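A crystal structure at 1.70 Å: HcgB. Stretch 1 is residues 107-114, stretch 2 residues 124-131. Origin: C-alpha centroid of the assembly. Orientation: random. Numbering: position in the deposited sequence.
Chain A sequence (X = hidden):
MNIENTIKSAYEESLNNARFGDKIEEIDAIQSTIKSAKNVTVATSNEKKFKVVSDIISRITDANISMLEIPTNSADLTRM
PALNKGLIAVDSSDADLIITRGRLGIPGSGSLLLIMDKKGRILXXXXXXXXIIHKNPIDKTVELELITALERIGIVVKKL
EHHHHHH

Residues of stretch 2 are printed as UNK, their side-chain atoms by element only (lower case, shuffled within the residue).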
ATOM      1  N   PRO A 107       6.010  12.620  -0.232  1.00 20.56           N
ATOM      2  CA  PRO A 107       6.342  13.015  -1.618  1.00 18.74           C
ATOM      3  C   PRO A 107       7.516  12.206  -2.197  1.00 24.04           C
ATOM      4  O   PRO A 107       8.563  12.121  -1.566  1.00 23.30           O
ATOM      5  CB  PRO A 107       6.723  14.502  -1.483  1.00 22.68           C
ATOM      6  CG  PRO A 107       5.914  14.952  -0.300  1.00 21.91           C
ATOM      7  CD  PRO A 107       5.893  13.793   0.663  1.00 22.14           C
ATOM      8  N   GLY A 108       7.331  11.632  -3.383  1.00 24.68           N
ATOM      9  CA  GLY A 108       8.360  10.815  -4.007  1.00 26.41           C
ATOM     10  C   GLY A 108       8.106   9.326  -3.834  1.00 23.37           C
ATOM     11  O   GLY A 108       8.744   8.513  -4.515  1.00 24.25           O
ATOM     12  N   SER A 109       7.163   8.961  -2.958  1.00 19.33           N
ATOM     13  CA  SER A 109       6.908   7.550  -2.665  1.00 20.82           C
ATOM     14  C   SER A 109       6.066   6.857  -3.716  1.00 19.49           C
ATOM     15  O   SER A 109       5.745   5.673  -3.559  1.00 18.61           O
ATOM     16  CB  SER A 109       6.208   7.385  -1.308  1.00 19.17           C
ATOM     17  OG  SER A 109       4.949   8.033  -1.309  1.00 18.16           O
ATOM     18  N   GLY A 110       5.705   7.573  -4.782  1.00 20.38           N
ATOM     19  CA  GLY A 110       4.931   6.970  -5.866  1.00 20.91           C
ATOM     20  C   GLY A 110       3.460   6.798  -5.523  1.00 20.05           C
ATOM     21  O   GLY A 110       2.983   7.346  -4.505  1.00 19.85           O
ATOM     22  N   SER A 111       2.756   6.002  -6.329  1.00 20.59           N
ATOM     23  CA  SER A 111       1.304   5.913  -6.230  1.00 21.32           C
ATOM     24  C   SER A 111       0.814   4.615  -5.670  1.00 18.66           C
ATOM     25  O   SER A 111       1.425   3.567  -5.861  1.00 20.43           O
ATOM     26  CB  SER A 111       0.657   6.100  -7.607  1.00 26.82           C
ATOM     27  OG  SER A 111       0.945   7.397  -8.087  1.00 35.74           O
ATOM     28  N   LEU A 112      -0.334   4.717  -5.001  1.00 18.83           N
ATOM     29  CA  LEU A 112      -1.051   3.553  -4.475  1.00 18.32           C
ATOM     30  C   LEU A 112      -2.488   3.622  -4.959  1.00 19.47           C
ATOM     31  O   LEU A 112      -3.120   4.691  -4.861  1.00 19.27           O
ATOM     32  CB  LEU A 112      -1.007   3.551  -2.923  1.00 17.83           C
ATOM     33  CG  LEU A 112      -1.886   2.523  -2.228  1.00 19.35           C
ATOM     34  CD1 LEU A 112      -1.367   1.088  -2.441  1.00 20.77           C
ATOM     35  CD2 LEU A 112      -1.967   2.850  -0.723  1.00 19.44           C
ATOM     36  N   LEU A 113      -2.987   2.523  -5.533  1.00 19.25           N
ATOM     37  CA  LEU A 113      -4.413   2.390  -5.805  1.00 20.23           C
ATOM     38  C   LEU A 113      -5.001   1.405  -4.779  1.00 20.02           C
ATOM     39  O   LEU A 113      -4.403   0.385  -4.487  1.00 19.50           O
ATOM     40  CB  LEU A 113      -4.664   1.897  -7.255  1.00 20.48           C
ATOM     41  CG  LEU A 113      -6.136   1.649  -7.603  1.00 19.75           C
ATOM     42  CD1 LEU A 113      -6.359   1.942  -9.090  1.00 26.61           C
ATOM     43  CD2 LEU A 113      -6.513   0.201  -7.345  1.00 21.83           C
ATOM     44  N   LEU A 114      -6.172   1.734  -4.232  1.00 19.01           N
ATOM     45  CA  LEU A 114      -6.884   0.859  -3.303  1.00 18.42           C
ATOM     46  C   LEU A 114      -8.303   0.646  -3.780  1.00 17.09           C
ATOM     47  O   LEU A 114      -8.929   1.538  -4.370  1.00 18.95           O
ATOM     48  CB  LEU A 114      -6.933   1.460  -1.890  1.00 16.96           C
ATOM     49  CG  LEU A 114      -5.584   1.693  -1.187  1.00 17.94           C
ATOM     50  CD1 LEU A 114      -5.828   2.495   0.114  1.00 20.19           C
ATOM     51  CD2 LEU A 114      -4.909   0.374  -0.872  1.00 18.81           C
ATOM     52  N   UNK A 124      -8.025  -4.760  -1.727  1.00 20.29           N
ATOM     53  CA  UNK A 124      -6.883  -5.052  -2.590  1.00 19.02           C
ATOM     54  C   UNK A 124      -6.279  -3.721  -3.027  1.00 19.25           C
ATOM     55  O   UNK A 124      -6.844  -2.682  -2.745  1.00 21.23           O
ATOM     56  c   UNK A 124      -8.247  -5.125  -4.755  1.00 21.56           C
ATOM     57  o   UNK A 124      -6.101  -6.232  -4.562  1.00 20.44           O
ATOM     58  c   UNK A 124      -7.281  -5.887  -3.820  1.00 22.11           C
ATOM     59  N   UNK A 125      -5.144  -3.755  -3.714  1.00 19.24           N
ATOM     60  CA  UNK A 125      -4.448  -2.531  -4.064  1.00 18.50           C
ATOM     61  C   UNK A 125      -3.240  -2.828  -4.947  1.00 21.56           C
ATOM     62  O   UNK A 125      -2.895  -3.981  -5.192  1.00 22.70           O
ATOM     63  N   UNK A 126      -2.581  -1.778  -5.429  1.00 18.90           N
ATOM     64  CA  UNK A 126      -1.358  -1.969  -6.180  1.00 19.23           C
ATOM     65  C   UNK A 126      -0.559  -0.673  -6.138  1.00 21.17           C
ATOM     66  O   UNK A 126      -1.107   0.368  -5.785  1.00 23.11           O
ATOM     67  o   UNK A 126      -2.478  -1.309  -8.132  1.00 36.67           O
ATOM     68  c   UNK A 126      -1.688  -2.342  -7.611  1.00 26.28           C
ATOM     69  N   UNK A 127       0.722  -0.736  -6.469  1.00 18.13           N
ATOM     70  CA  UNK A 127       1.541   0.479  -6.416  1.00 18.48           C
ATOM     71  C   UNK A 127       2.226   0.716  -7.747  1.00 18.97           C
ATOM     72  O   UNK A 127       2.379  -0.199  -8.537  1.00 22.91           O
ATOM     73  c   UNK A 127       2.599   0.438  -5.285  1.00 22.32           C
ATOM     74  c   UNK A 127       1.911   0.503  -3.916  1.00 22.47           C
ATOM     75  c   UNK A 127       3.502  -0.770  -5.425  1.00 25.92           C
ATOM     76  N   UNK A 128       2.605   1.964  -8.019  1.00 20.80           N
ATOM     77  CA  UNK A 128       3.371   2.295  -9.208  1.00 20.60           C
ATOM     78  C   UNK A 128       4.441   3.322  -8.847  1.00 19.00           C
ATOM     79  O   UNK A 128       4.264   4.090  -7.887  1.00 22.96           O
ATOM     80  o   UNK A 128       1.682   3.960  -9.823  1.00 38.08           O
ATOM     81  c   UNK A 128       2.427   2.834 -10.301  1.00 32.76           C
ATOM     82  N   UNK A 129       5.549   3.341  -9.595  1.00 23.43           N
ATOM     83  CA  UNK A 129       6.621   4.280  -9.248  1.00 24.18           C
ATOM     84  C   UNK A 129       6.245   5.724  -9.541  1.00 27.18           C
ATOM     85  O   UNK A 129       5.417   5.977 -10.417  1.00 26.73           O
ATOM     86  c   UNK A 129       7.783   3.858 -10.146  1.00 26.82           C
ATOM     87  c   UNK A 129       5.928   2.455 -10.713  1.00 24.04           C
ATOM     88  c   UNK A 129       7.414   2.483 -10.652  1.00 28.00           C
ATOM     89  N   UNK A 130       6.893   6.647  -8.829  1.00 24.66           N
ATOM     90  CA  UNK A 130       6.861   8.054  -9.182  1.00 26.70           C
ATOM     91  C   UNK A 130       7.170   8.278 -10.673  1.00 30.40           C
ATOM     92  O   UNK A 130       7.953   7.560 -11.274  1.00 26.72           O
ATOM     93  c   UNK A 130       7.887   8.816  -8.335  1.00 28.85           C
ATOM     94  o   UNK A 130       8.180  10.069  -8.920  1.00 30.77           O
ATOM     95  N   UNK A 131       6.586   9.311 -11.265  1.00 30.84           N
ATOM     96  CA  UNK A 131       6.913   9.615 -12.641  1.00 33.26           C
ATOM     97  C   UNK A 131       8.382  10.016 -12.810  1.00 33.64           C
ATOM     98  O   UNK A 131       8.922   9.912 -13.890  1.00 37.48           O
ATOM     99  c   UNK A 131       5.998  10.723 -13.157  1.00 40.88           C
ATOM    100  o   UNK A 131       6.138  11.881 -12.354  1.00 44.68           O
TER
HETATM  101  O   HOH W   1       8.312   6.103  -6.386  1.00 24.32           O
HETATM  102  O   HOH W   2       2.827   6.695 -10.154  1.00 36.48           O

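Position 124 carries three side-chain atoms: a carbon bonded to one oxygen and one carbon. That branching at CB identifies Thr124. The CA-to-CB bond points sideways. The nearest approach of the side chain is CG2 of Thr124 to C of Leu114, 5.9 Å, so the backbone makes the contact. The CA of Leu114 lies 3.6 Å from the O of Thr124, a CA-H...O contact.

Position 125 has no side-chain atoms, and its CA sits 2.9 Å from the O of Leu113. It is Gly125. An ideal CB built on Gly125 would clash with O of Leu113 and sit tight against CD2 of Leu114. The bare backbone lets the strands close to 4.2 Å between the CA atoms of Leu114 and Gly125.

Position 126 has one carbon followed by one oxygen, the oxygen lying 4.0 Å from CB of Leu113. This is Ser126, with chi1 in p. Its OG is hydrogen-bonded elsewhere in the structure. The backbone pairs with Leu113 in both directions: N of Leu113 to O of Ser126 is 2.9 Å, and N of Ser126 to O of Leu113 is 3.0 Å.

Position 127 shows three carbons, one carrying the other two, and no oxygen. One of the outer carbons packs 3.6 Å from CD1 of Leu112. This is Val127, and the atom is CG1. The contact is apolar, on the face these two residues share.

Position 128 again has one carbon and one oxygen, and the oxygen lies 3.2 Å from CB of Ser111. This is Ser128. N of Ser111 to O of Ser128 and N of Ser128 to O of Ser111 are hydrogen bonds, both 2.9 Å.

Position 129 has three carbons closing a ring onto the backbone N, so it is Pro129. The CA-to-CB bond points away from stretch 1, and the strand has ended.

Position 130 has one carbon and one oxygen. Its CB is 3.9 Å from O of Gly108. This is Ser130. A water accepts from N of Ser130 at 2.9 Å and donates to O of Gly108 at 3.1 Å.

Position 131 has the same composition and is Ser131. It is exposed and does not touch stretch 1.

The contact is an antiparallel strand pair, held by four backbone hydrogen bonds between Ser111 and Ser128 and between Leu113 and Ser126. Beyond the strands, Gly110 passes close: its CA is 3.6 Å from N of Ser130, and a CB would clash with O of Ser128. A second water links OG of Ser111, OG of Ser128 and O of Pro129, extending the contact past the strand end.

Stretch 2 (124-131) TGSVSPSS
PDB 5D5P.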